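Local coordinates for flavin reductase domain protein, FMN-binding (Shewanella baltica, PDB 3HMZ) that binds flavin mononucleotide and probably acts as an oxidoreductase of the flavin reductase family, using NAD or NADP as acceptor, at residues V17-A22 / A56-T61; Y23-H28 / Q162-G167; L123-G128 / G156-T161; W169-A174 / K178-Y183. All blocks are in the same frame, centred on the assembly; numbering follows the deposited sequence.

Interaction 1 of 4, residues V17-A22 / A56-T61; sequences VELAKA and APPKLT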
# COMPACT_ATOMS: atom_id res chain seq x y z
N VAL A 17 -6.34 -13.74 -14.01
CA VAL A 17 -6.03 -14.04 -12.62
C VAL A 17 -7.38 -14.34 -11.99
O VAL A 17 -8.27 -13.49 -12.00
CB VAL A 17 -5.35 -12.88 -11.89
CG1 VAL A 17 -5.23 -13.11 -10.36
CG2 VAL A 17 -3.96 -12.60 -12.52
N GLU A 18 -7.51 -15.55 -11.44
CA GLU A 18 -8.72 -15.95 -10.72
C GLU A 18 -9.15 -14.76 -9.84
O GLU A 18 -8.34 -14.24 -9.07
CB GLU A 18 -8.34 -17.19 -9.84
CG GLU A 18 -9.38 -17.68 -9.00
CD GLU A 18 -8.94 -18.77 -8.06
OE1 GLU A 18 -7.76 -19.26 -8.00
OE2 GLU A 18 -9.84 -19.09 -7.31
N LEU A 19 -10.42 -14.34 -9.93
CA LEU A 19 -10.86 -13.12 -9.26
C LEU A 19 -10.61 -13.14 -7.74
O LEU A 19 -10.18 -12.13 -7.19
CB LEU A 19 -12.31 -12.80 -9.60
CG LEU A 19 -12.77 -11.37 -9.50
CD1 LEU A 19 -11.89 -10.42 -10.34
CD2 LEU A 19 -14.25 -11.30 -9.89
N ALA A 20 -10.77 -14.31 -7.12
CA ALA A 20 -10.50 -14.51 -5.70
C ALA A 20 -9.04 -14.31 -5.29
O ALA A 20 -8.75 -14.26 -4.08
CB ALA A 20 -10.94 -15.94 -5.29
N LYS A 21 -8.11 -14.30 -6.25
CA LYS A 21 -6.68 -14.04 -5.98
C LYS A 21 -6.22 -12.68 -6.46
O LYS A 21 -5.03 -12.34 -6.26
CB LYS A 21 -5.81 -15.11 -6.62
CG LYS A 21 -6.16 -16.49 -6.08
CD LYS A 21 -5.02 -17.36 -5.89
CE LYS A 21 -5.40 -18.75 -5.33
NZ LYS A 21 -6.10 -18.75 -3.99
N ALA A 22 -7.12 -11.90 -7.09
CA ALA A 22 -6.76 -10.59 -7.63
C ALA A 22 -6.11 -9.65 -6.60
O ALA A 22 -5.23 -8.87 -6.93
CB ALA A 22 -8.01 -9.88 -8.28
N ALA A 56 -12.94 -11.23 -1.63
CA ALA A 56 -13.89 -12.00 -2.42
C ALA A 56 -15.28 -11.53 -2.11
O ALA A 56 -15.79 -11.82 -1.01
CB ALA A 56 -13.74 -13.49 -2.14
N PRO A 57 -15.90 -10.76 -3.02
CA PRO A 57 -15.34 -10.28 -4.29
C PRO A 57 -14.28 -9.21 -4.00
O PRO A 57 -14.40 -8.49 -3.01
CB PRO A 57 -16.55 -9.72 -5.03
CG PRO A 57 -17.55 -9.44 -4.00
CD PRO A 57 -17.35 -10.47 -2.93
N PRO A 58 -13.22 -9.15 -4.83
CA PRO A 58 -12.20 -8.16 -4.58
C PRO A 58 -12.66 -6.70 -4.64
O PRO A 58 -13.51 -6.34 -5.46
CB PRO A 58 -11.15 -8.44 -5.64
CG PRO A 58 -11.93 -9.14 -6.72
CD PRO A 58 -12.92 -9.97 -6.00
N LYS A 59 -12.09 -5.87 -3.78
CA LYS A 59 -12.31 -4.44 -3.78
C LYS A 59 -10.96 -3.76 -3.47
O LYS A 59 -10.04 -4.38 -2.91
CB LYS A 59 -13.33 -3.99 -2.73
CG LYS A 59 -14.72 -4.63 -2.86
CD LYS A 59 -15.65 -4.05 -1.79
CE LYS A 59 -17.02 -4.79 -1.56
NZ LYS A 59 -17.45 -5.71 -2.57
N LEU A 60 -10.91 -2.50 -3.83
CA LEU A 60 -9.75 -1.66 -3.55
C LEU A 60 -10.14 -0.22 -3.29
O LEU A 60 -11.29 0.19 -3.57
CB LEU A 60 -8.68 -1.83 -4.66
CG LEU A 60 -9.09 -1.43 -6.09
CD1 LEU A 60 -9.23 0.10 -6.30
CD2 LEU A 60 -8.01 -1.97 -7.04
N THR A 61 -9.21 0.49 -2.67
CA THR A 61 -9.32 1.91 -2.46
C THR A 61 -8.28 2.61 -3.30
O THR A 61 -7.19 2.07 -3.53
CB THR A 61 -9.15 2.34 -0.98
OG1 THR A 61 -7.88 1.86 -0.49
CG2 THR A 61 -10.32 1.81 -0.11

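Interaction 2 of 4, residues Y23-H28 / Q162-G167; sequences YRLLNH and QVFNHG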
# COMPACT_ATOMS: atom_id res chain seq x y z
N TYR A 23 -6.55 -9.75 -5.35
CA TYR A 23 -5.98 -8.88 -4.27
C TYR A 23 -4.45 -9.05 -4.15
O TYR A 23 -3.74 -8.12 -3.77
CB TYR A 23 -6.63 -9.14 -2.91
CG TYR A 23 -6.17 -10.41 -2.26
CD1 TYR A 23 -6.72 -11.66 -2.60
CD2 TYR A 23 -5.14 -10.39 -1.34
CE1 TYR A 23 -6.23 -12.83 -2.05
CE2 TYR A 23 -4.66 -11.56 -0.79
CZ TYR A 23 -5.21 -12.78 -1.13
OH TYR A 23 -4.71 -13.94 -0.59
N ARG A 24 -3.96 -10.24 -4.51
CA ARG A 24 -2.51 -10.51 -4.40
C ARG A 24 -1.66 -9.64 -5.33
O ARG A 24 -0.49 -9.41 -5.09
CB ARG A 24 -2.21 -11.97 -4.64
CG ARG A 24 -2.81 -12.85 -3.57
CD ARG A 24 -2.42 -14.24 -3.77
NE ARG A 24 -3.06 -15.14 -2.81
CZ ARG A 24 -2.88 -16.45 -2.82
NH1 ARG A 24 -2.15 -17.03 -3.76
NH2 ARG A 24 -3.49 -17.20 -1.91
N LEU A 25 -2.29 -9.14 -6.40
CA LEU A 25 -1.62 -8.28 -7.34
C LEU A 25 -1.16 -6.96 -6.68
O LEU A 25 -0.27 -6.29 -7.19
CB LEU A 25 -2.52 -7.99 -8.55
CG LEU A 25 -2.90 -9.24 -9.36
CD1 LEU A 25 -3.99 -8.93 -10.41
CD2 LEU A 25 -1.68 -9.90 -10.03
N LEU A 26 -1.85 -6.55 -5.60
CA LEU A 26 -1.55 -5.31 -4.92
C LEU A 26 -1.04 -5.49 -3.50
O LEU A 26 -0.81 -4.50 -2.81
CB LEU A 26 -2.80 -4.42 -4.87
CG LEU A 26 -3.41 -4.06 -6.21
CD1 LEU A 26 -4.66 -3.22 -6.03
CD2 LEU A 26 -2.40 -3.36 -7.14
N ASN A 27 -0.93 -6.74 -3.03
CA ASN A 27 -0.69 -6.98 -1.60
C ASN A 27 0.63 -6.44 -1.07
O ASN A 27 0.70 -6.00 0.08
CB ASN A 27 -0.87 -8.46 -1.27
CG ASN A 27 -1.80 -8.70 -0.12
OD1 ASN A 27 -2.71 -7.93 0.12
ND2 ASN A 27 -1.63 -9.82 0.55
N HIS A 28 1.64 -6.44 -1.95
CA HIS A 28 2.96 -5.93 -1.63
C HIS A 28 3.07 -4.39 -1.70
O HIS A 28 4.15 -3.83 -1.51
CB HIS A 28 4.02 -6.61 -2.49
CG HIS A 28 3.86 -6.36 -3.94
ND1 HIS A 28 2.72 -6.69 -4.65
CD2 HIS A 28 4.75 -5.90 -4.85
CE1 HIS A 28 2.90 -6.37 -5.92
NE2 HIS A 28 4.12 -5.88 -6.07
N GLN A 162 4.90 -14.31 -16.96
CA GLN A 162 6.32 -14.40 -16.57
C GLN A 162 6.58 -13.83 -15.16
O GLN A 162 7.55 -14.26 -14.50
CB GLN A 162 7.20 -13.65 -17.54
CG GLN A 162 8.67 -13.98 -17.33
CD GLN A 162 9.56 -13.43 -18.39
OE1 GLN A 162 9.34 -12.33 -18.90
NE2 GLN A 162 10.63 -14.21 -18.73
N VAL A 163 5.72 -12.91 -14.71
CA VAL A 163 5.98 -12.32 -13.39
C VAL A 163 4.92 -12.64 -12.35
O VAL A 163 5.23 -12.65 -11.19
CB VAL A 163 6.30 -10.84 -13.52
CG1 VAL A 163 5.07 -10.10 -13.98
CG2 VAL A 163 6.85 -10.27 -12.24
N PHE A 164 3.68 -13.00 -12.75
CA PHE A 164 2.65 -13.44 -11.82
C PHE A 164 1.90 -14.57 -12.48
O PHE A 164 1.39 -14.43 -13.60
CB PHE A 164 1.70 -12.30 -11.47
CG PHE A 164 0.68 -12.66 -10.42
CD1 PHE A 164 -0.51 -13.30 -10.75
CD2 PHE A 164 0.91 -12.36 -9.09
CE1 PHE A 164 -1.44 -13.61 -9.76
CE2 PHE A 164 -0.01 -12.64 -8.12
CZ PHE A 164 -1.19 -13.27 -8.44
N ASN A 165 1.84 -15.70 -11.81
CA ASN A 165 1.08 -16.85 -12.35
C ASN A 165 0.63 -17.74 -11.23
O ASN A 165 1.25 -17.79 -10.15
CB ASN A 165 1.90 -17.59 -13.42
CG ASN A 165 3.19 -18.16 -12.88
OD1 ASN A 165 3.20 -19.02 -12.01
ND2 ASN A 165 4.32 -17.66 -13.41
N HIS A 166 -0.46 -18.46 -11.49
CA HIS A 166 -1.06 -19.37 -10.52
C HIS A 166 -1.18 -18.78 -9.10
O HIS A 166 -0.89 -19.45 -8.11
CB HIS A 166 -0.31 -20.70 -10.54
CG HIS A 166 -0.10 -21.21 -11.92
ND1 HIS A 166 -1.15 -21.63 -12.70
CD2 HIS A 166 1.01 -21.32 -12.67
CE1 HIS A 166 -0.68 -22.00 -13.88
NE2 HIS A 166 0.63 -21.81 -13.89
N GLY A 167 -1.60 -17.51 -9.04
CA GLY A 167 -1.82 -16.80 -7.80
C GLY A 167 -0.64 -16.26 -7.05
O GLY A 167 -0.82 -15.83 -5.92

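Interaction 3 of 4, residues L123-G128 / G156-T161; sequences LPFVAG and GAWADT. With EDO (1,2-ethanediol), chain E.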
# COMPACT_ATOMS: atom_id res chain seq x y z
N LEU A 123 -12.49 0.44 -21.64
CA LEU A 123 -11.43 0.94 -20.80
C LEU A 123 -10.06 0.87 -21.45
O LEU A 123 -9.78 -0.04 -22.20
CB LEU A 123 -11.33 0.12 -19.50
CG LEU A 123 -12.43 0.33 -18.46
CD1 LEU A 123 -12.47 -0.77 -17.39
CD2 LEU A 123 -12.35 1.74 -17.89
N PRO A 124 -9.19 1.83 -21.09
CA PRO A 124 -7.80 1.79 -21.54
C PRO A 124 -6.91 1.05 -20.54
O PRO A 124 -6.97 1.33 -19.33
CB PRO A 124 -7.41 3.27 -21.57
CG PRO A 124 -8.23 3.89 -20.46
CD PRO A 124 -9.45 3.06 -20.31
N PHE A 125 -6.12 0.11 -21.05
CA PHE A 125 -5.15 -0.64 -20.28
C PHE A 125 -3.74 -0.21 -20.76
O PHE A 125 -3.54 -0.02 -21.98
CB PHE A 125 -5.31 -2.13 -20.50
CG PHE A 125 -6.59 -2.70 -19.93
CD1 PHE A 125 -7.80 -2.51 -20.57
CD2 PHE A 125 -6.56 -3.42 -18.76
CE1 PHE A 125 -8.97 -3.06 -20.02
CE2 PHE A 125 -7.70 -3.99 -18.25
CZ PHE A 125 -8.93 -3.80 -18.89
N VAL A 126 -2.78 -0.10 -19.85
CA VAL A 126 -1.43 0.34 -20.20
C VAL A 126 -0.56 -0.85 -20.59
O VAL A 126 -0.34 -1.76 -19.80
CB VAL A 126 -0.80 1.19 -19.08
CG1 VAL A 126 0.62 1.61 -19.46
CG2 VAL A 126 -1.71 2.41 -18.71
N ALA A 127 -0.06 -0.84 -21.81
CA ALA A 127 0.88 -1.86 -22.29
C ALA A 127 2.18 -1.84 -21.48
O ALA A 127 2.64 -0.78 -21.08
CB ALA A 127 1.23 -1.65 -23.79
N GLY A 128 2.71 -3.03 -21.21
CA GLY A 128 3.99 -3.19 -20.55
C GLY A 128 3.92 -3.41 -19.06
O GLY A 128 4.93 -3.75 -18.43
N GLY A 156 -12.45 -7.71 -12.95
CA GLY A 156 -11.63 -8.52 -13.80
C GLY A 156 -10.18 -8.26 -13.45
O GLY A 156 -9.85 -7.15 -13.00
N ALA A 157 -9.33 -9.29 -13.61
CA ALA A 157 -7.91 -9.18 -13.30
C ALA A 157 -7.11 -10.04 -14.24
O ALA A 157 -7.56 -11.15 -14.61
CB ALA A 157 -7.67 -9.54 -11.84
N TRP A 158 -5.93 -9.55 -14.63
CA TRP A 158 -5.05 -10.23 -15.58
C TRP A 158 -3.61 -9.90 -15.23
O TRP A 158 -3.35 -8.89 -14.59
CB TRP A 158 -5.32 -9.78 -17.04
CG TRP A 158 -6.75 -9.85 -17.45
CD1 TRP A 158 -7.37 -10.88 -18.09
CD2 TRP A 158 -7.77 -8.89 -17.18
NE1 TRP A 158 -8.69 -10.61 -18.30
CE2 TRP A 158 -8.98 -9.38 -17.76
CE3 TRP A 158 -7.80 -7.64 -16.56
CZ2 TRP A 158 -10.18 -8.67 -17.70
CZ3 TRP A 158 -9.00 -6.92 -16.52
CH2 TRP A 158 -10.18 -7.45 -17.09
N ALA A 159 -2.69 -10.74 -15.64
CA ALA A 159 -1.28 -10.49 -15.43
C ALA A 159 -0.39 -11.18 -16.42
O ALA A 159 -0.76 -12.21 -17.01
CB ALA A 159 -0.89 -10.89 -13.95
N ASP A 160 0.81 -10.62 -16.55
CA ASP A 160 1.89 -11.21 -17.35
C ASP A 160 2.37 -12.46 -16.62
O ASP A 160 2.93 -12.36 -15.52
CB ASP A 160 2.99 -10.14 -17.48
CG ASP A 160 4.22 -10.61 -18.14
OD1 ASP A 160 4.41 -11.81 -18.40
OD2 ASP A 160 5.04 -9.69 -18.40
N THR A 161 2.22 -13.61 -17.27
CA THR A 161 2.54 -14.87 -16.63
C THR A 161 4.01 -15.07 -16.33
O THR A 161 4.34 -15.96 -15.56
CB THR A 161 2.05 -16.07 -17.44
OG1 THR A 161 2.65 -16.06 -18.74
CG2 THR A 161 0.49 -16.05 -17.56
C1 EDO E . 0.07 -6.59 -23.84
O1 EDO E . -1.25 -6.39 -24.38
C2 EDO E . 0.38 -5.45 -22.89
O2 EDO E . 1.68 -5.47 -22.33

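Interaction 4 of 4, residues W169-A174 / K178-Y183; sequences WHFDTA and KRSLHY. With FMN (flavin mononucleotide), chain B.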
# COMPACT_ATOMS: atom_id res chain seq x y z
N TRP A 169 3.32 -14.02 -7.27
CA TRP A 169 4.35 -13.27 -7.92
C TRP A 169 5.59 -14.13 -8.01
O TRP A 169 5.82 -14.99 -7.13
CB TRP A 169 4.69 -11.98 -7.17
CG TRP A 169 3.64 -10.93 -7.27
CD1 TRP A 169 2.70 -10.64 -6.37
CD2 TRP A 169 3.42 -10.05 -8.39
NE1 TRP A 169 1.93 -9.58 -6.79
CE2 TRP A 169 2.32 -9.22 -8.05
CE3 TRP A 169 4.03 -9.89 -9.63
CZ2 TRP A 169 1.86 -8.22 -8.89
CZ3 TRP A 169 3.54 -8.90 -10.48
CH2 TRP A 169 2.48 -8.07 -10.09
N HIS A 170 6.39 -13.88 -9.04
CA HIS A 170 7.64 -14.61 -9.28
C HIS A 170 8.73 -13.62 -9.65
O HIS A 170 9.46 -13.82 -10.60
CB HIS A 170 7.41 -15.66 -10.35
CG HIS A 170 6.53 -16.78 -9.90
ND1 HIS A 170 6.99 -17.77 -9.07
CD2 HIS A 170 5.22 -17.04 -10.11
CE1 HIS A 170 6.00 -18.60 -8.80
NE2 HIS A 170 4.92 -18.16 -9.40
N PHE A 171 8.85 -12.54 -8.86
CA PHE A 171 9.87 -11.51 -9.17
C PHE A 171 11.31 -12.07 -9.19
O PHE A 171 12.16 -11.61 -9.99
CB PHE A 171 9.79 -10.35 -8.18
CG PHE A 171 8.55 -9.58 -8.27
CD1 PHE A 171 8.26 -8.82 -9.40
CD2 PHE A 171 7.67 -9.50 -7.18
CE1 PHE A 171 7.10 -8.05 -9.44
CE2 PHE A 171 6.55 -8.73 -7.24
CZ PHE A 171 6.26 -8.00 -8.36
N ASP A 172 11.53 -13.08 -8.34
CA ASP A 172 12.87 -13.66 -8.23
C ASP A 172 13.33 -14.33 -9.52
O ASP A 172 14.52 -14.28 -9.82
CB ASP A 172 13.00 -14.60 -7.01
CG ASP A 172 12.07 -15.81 -7.09
OD1 ASP A 172 10.95 -15.70 -7.62
OD2 ASP A 172 12.46 -16.88 -6.57
N THR A 173 12.42 -14.94 -10.26
CA THR A 173 12.75 -15.60 -11.51
C THR A 173 12.46 -14.81 -12.77
O THR A 173 13.06 -15.10 -13.79
CB THR A 173 12.10 -17.00 -11.61
OG1 THR A 173 10.67 -16.89 -11.46
CG2 THR A 173 12.65 -17.91 -10.52
N ALA A 174 11.61 -13.79 -12.70
CA ALA A 174 11.32 -12.97 -13.85
C ALA A 174 12.48 -12.01 -14.12
O ALA A 174 13.29 -11.75 -13.23
CB ALA A 174 10.03 -12.12 -13.59
N LYS A 178 11.03 -6.30 -14.68
CA LYS A 178 9.59 -6.47 -14.45
C LYS A 178 9.21 -6.27 -12.98
O LYS A 178 8.04 -6.32 -12.63
CB LYS A 178 9.09 -7.82 -14.95
CG LYS A 178 9.20 -7.93 -16.48
CD LYS A 178 8.40 -9.12 -17.02
CE LYS A 178 8.45 -9.15 -18.49
NZ LYS A 178 7.62 -10.26 -19.10
N ARG A 179 10.19 -6.00 -12.12
CA ARG A 179 9.88 -5.72 -10.72
C ARG A 179 8.95 -4.50 -10.59
O ARG A 179 8.96 -3.57 -11.41
CB ARG A 179 11.16 -5.55 -9.90
CG ARG A 179 11.82 -6.88 -9.62
CD ARG A 179 13.24 -6.82 -9.10
NE ARG A 179 13.70 -8.20 -8.91
CZ ARG A 179 13.40 -8.95 -7.85
NH1 ARG A 179 12.69 -8.46 -6.88
NH2 ARG A 179 13.83 -10.21 -7.76
N SER A 180 8.10 -4.52 -9.55
CA SER A 180 7.22 -3.40 -9.27
C SER A 180 8.00 -2.24 -8.64
O SER A 180 9.10 -2.43 -8.11
CB SER A 180 6.05 -3.83 -8.39
OG SER A 180 6.49 -4.50 -7.20
N LEU A 181 7.41 -1.06 -8.75
CA LEU A 181 7.92 0.18 -8.24
C LEU A 181 7.12 0.63 -7.05
O LEU A 181 5.90 0.53 -7.04
CB LEU A 181 7.85 1.26 -9.31
CG LEU A 181 8.80 1.14 -10.50
CD1 LEU A 181 8.38 2.14 -11.63
CD2 LEU A 181 10.24 1.40 -10.05
N HIS A 182 7.85 1.18 -6.06
CA HIS A 182 7.31 1.58 -4.75
C HIS A 182 7.83 2.97 -4.46
O HIS A 182 8.98 3.15 -4.12
CB HIS A 182 7.69 0.53 -3.70
CG HIS A 182 7.22 -0.85 -4.03
ND1 HIS A 182 6.16 -1.45 -3.38
CD2 HIS A 182 7.58 -1.71 -5.02
CE1 HIS A 182 5.93 -2.64 -3.93
NE2 HIS A 182 6.76 -2.80 -4.95
N TYR A 183 6.99 3.96 -4.70
CA TYR A 183 7.41 5.36 -4.63
C TYR A 183 7.67 5.88 -3.25
O TYR A 183 6.97 5.52 -2.32
CB TYR A 183 6.32 6.22 -5.24
CG TYR A 183 6.63 7.68 -5.42
CD1 TYR A 183 7.72 8.06 -6.16
CD2 TYR A 183 5.73 8.66 -4.99
CE1 TYR A 183 7.99 9.42 -6.40
CE2 TYR A 183 5.98 10.02 -5.25
CZ TYR A 183 7.10 10.38 -5.97
OH TYR A 183 7.31 11.72 -6.24
N1 FMN B . -2.10 11.70 -7.10
C2 FMN B . -3.19 11.24 -6.40
O2 FMN B . -4.25 11.87 -6.46
N3 FMN B . -3.08 10.07 -5.67
C4 FMN B . -1.93 9.36 -5.58
O4 FMN B . -1.91 8.32 -4.87
C4A FMN B . -0.81 9.85 -6.28
N5 FMN B . 0.40 9.18 -6.25
C5A FMN B . 1.45 9.52 -7.09
C6 FMN B . 2.60 8.72 -7.18
C7 FMN B . 3.66 9.07 -8.00
C7M FMN B . 4.87 8.20 -8.10
C8 FMN B . 3.59 10.26 -8.74
C8M FMN B . 4.73 10.69 -9.63
C9 FMN B . 2.44 11.04 -8.64
C9A FMN B . 1.36 10.71 -7.84
N10 FMN B . 0.20 11.48 -7.75
C10 FMN B . -0.90 11.02 -7.04
C1' FMN B . -0.02 12.69 -8.61
C2' FMN B . -0.79 12.45 -9.91
O2' FMN B . -0.34 11.27 -10.59
C3' FMN B . -0.57 13.70 -10.76
O3' FMN B . -1.20 14.80 -10.12
C4' FMN B . -0.98 13.53 -12.24
O4' FMN B . -0.32 14.55 -12.97
C5' FMN B . -2.48 13.61 -12.49
O5' FMN B . -2.68 13.51 -13.90
P FMN B . -4.09 13.90 -14.54
O1P FMN B . -3.82 13.86 -16.03
O2P FMN B . -5.15 12.93 -14.08
O3P FMN B . -4.45 15.29 -14.07

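Interaction 1 of 4, residues V17-A22 / A56-T61
L19 and P58 meet with their side chains at about a right angle, the branch point of the leucine set against the outer corner of the pyrrolidine ring. CG of L19 lies 3.7 Å from CG of P58, and the ring carbon CD of P58 is almost as near to it. One leucine methyl shares in the touch, CD1 of L19 standing 3.8 Å from CG of P58. The leucine reaches this place because its CG is turned opposite the backbone N, with chi1 at -155°. The same proline corner also faces the backbone: CG of P58 is 3.5 Å from O of L19, an oxygen that already accepts a hydrogen bond from N of A22 in the turn. The methyl of A22, pointing toward the strand, adds a looser contact, its CB 4.3 Å from CG of P58. Two parts of the antiparallel barrel of this flavin reductase-like domain are joined here, the turn that follows strand 14-16 and the 56-61 end of strand 58-63, which runs beside strand 149-160 and is bonded to it through P58 and V154. The peptide bond leading into P57 is cis. Replacing P58 by a glycine would probably open a gap beside L19 and A22 and hold the leucine branch less firmly. On its far side, the same strand is bonded to L53 through K59 and to C51 through T61.

Interaction 2 of 4, residues Y23-H28 / Q162-G167
F164 lies flat beneath a methyl of L25. CD2 of L25 stands 3.4 Å from the ring centroid, 2° off the normal and about equally far from all six ring carbons, a well-centred CH-pi contact. The ring gets there because CG of F164 is anti to its backbone N, with chi1 at -175°. R24 meets the same ring elsewhere, its CB at the edge, 4.1 Å from CZ of F164. The arginine chain runs extended from CG to NE and delivers its guanidinium edge-on to G167: NH1 of R24 bonds to O of G167 at 2.8 Å, in the guanidinium plane but 36° above the plane of the carbonyl. The group is gripped a second time by its own neighbour, NE of R24 bonding to OH of Y23 at 3.0 Å, and the two bonds fix its rotation. A methionine in place of R24 would probably leave the carbonyl of G167 and the hydroxyl of Y23 without these partners. Around the pair, L25 also packs on A157 and A159 of strand 149-160 and on L133 of strand 131-138, while F164 stands edge-to-face with W169 across the small antiparallel hairpin 164-165/168-169, whose turn holds H166 and G167.

Interaction 3 of 4, residues L123-G128 / G156-T161
F125 and W158 make the whole contact between these segments, reaching across a gap of 10.7 Å between CA of F125 and CA of W158. The rings form an offset edge-to-face pair: the edge of the phenyl ring is directed toward the face of the indole, the planes stand at 82°, and the centroid of the phenyl ring is 5.5 Å from that of the six-membered indole ring. CE2 of F125 does most of the touching, 3.6 Å from CZ3 of W158, with CZ of the phenyl ring following at 3.9 Å from the same indole carbon. In both residues CG is anti to the carbonyl carbon, and both CB atoms point toward the opposite segment, which lets two long side chains span the gap. The indole is also backed by its own strand, C of G156 lying 3.5 Å above its plane near the rim. At the end of 123-128, N of G128 donates a 2.9 Å hydrogen bond to O2 of a 1,2-ethanediol, probably a crystallisation additive. The ring pair joins a two-stranded ribbon to the barrel sheet: F125 lies on the short strand 125-126, paired with strand 115-116 through F116 and packed on V81 of strand 79-84; W158 lies on strand 149-160, bonded through its backbone to W132 of strand 131-138, and its side chain packs on I14 and A16 of strand 14-16.

Interaction 4 of 4, residues W169-A174 / K178-Y183
F171 packs against R179 and S180 where the chain turns into strand 181-185, the first arm of an antiparallel hairpin with strand 188-197. The van der Waals contacts centre on the F171 ring, set against the 178-180 backbone. Its CD1 is 3.7 Å from CA of R179, its CE1 lies equally close to the amide N of S180, and O of K178 comes up at the ring edge, in plane. The ring also covers W169, CZ of F171 standing 3.2 Å above the indole plane near the rim. CB of F171 sits over one face of the R179 guanidinium, in one of the two conformers modelled for that arginine. O of F171 lies over a guanidinium face as well, close to NH2 of R179 but at an angle too poor for a hydrogen bond; NH1 of R179 is hydrogen-bonded to O of I192 and O of G193. Among the polar contacts, OG of S180 is hydrogen-bonded to NE2 of H182 at 2.8 Å, chi1 of 53° placing the hydroxyl between the backbone N and the carbonyl carbon. The same oxygen is also hydrogen-bonded to NE2 of H28 of its own chain, and ND1 of H182 bonds to O of H28 of the second subunit. Within 169-174 and 178-183, the flavin is met by Y183: the methyl C7M lies over the centre of its ring, 3.2 Å from CG of Y183.

In the fold
From the N terminus, the turn after strand 14-16 makes interaction 1 with strand 58-63 and runs on into interaction 2, whose partner lies beyond strand 149-160. The two cross along the chain and touch in space, V17 packing on F164 and L25. Interaction 3 opens after interaction 1 has closed and is nested inside the long loop closed by interaction 2; it shares the barrel sheet with interaction 1, strands 58-63 and 149-160 being neighbours. Interaction 4 follows in series, closing a short loop that leads into the first strand of the C-terminal hairpin. K178 ties it back to D160 and Q162, linking it to interactions 3 and 2. Interactions 2 and 4 both reach the second subunit.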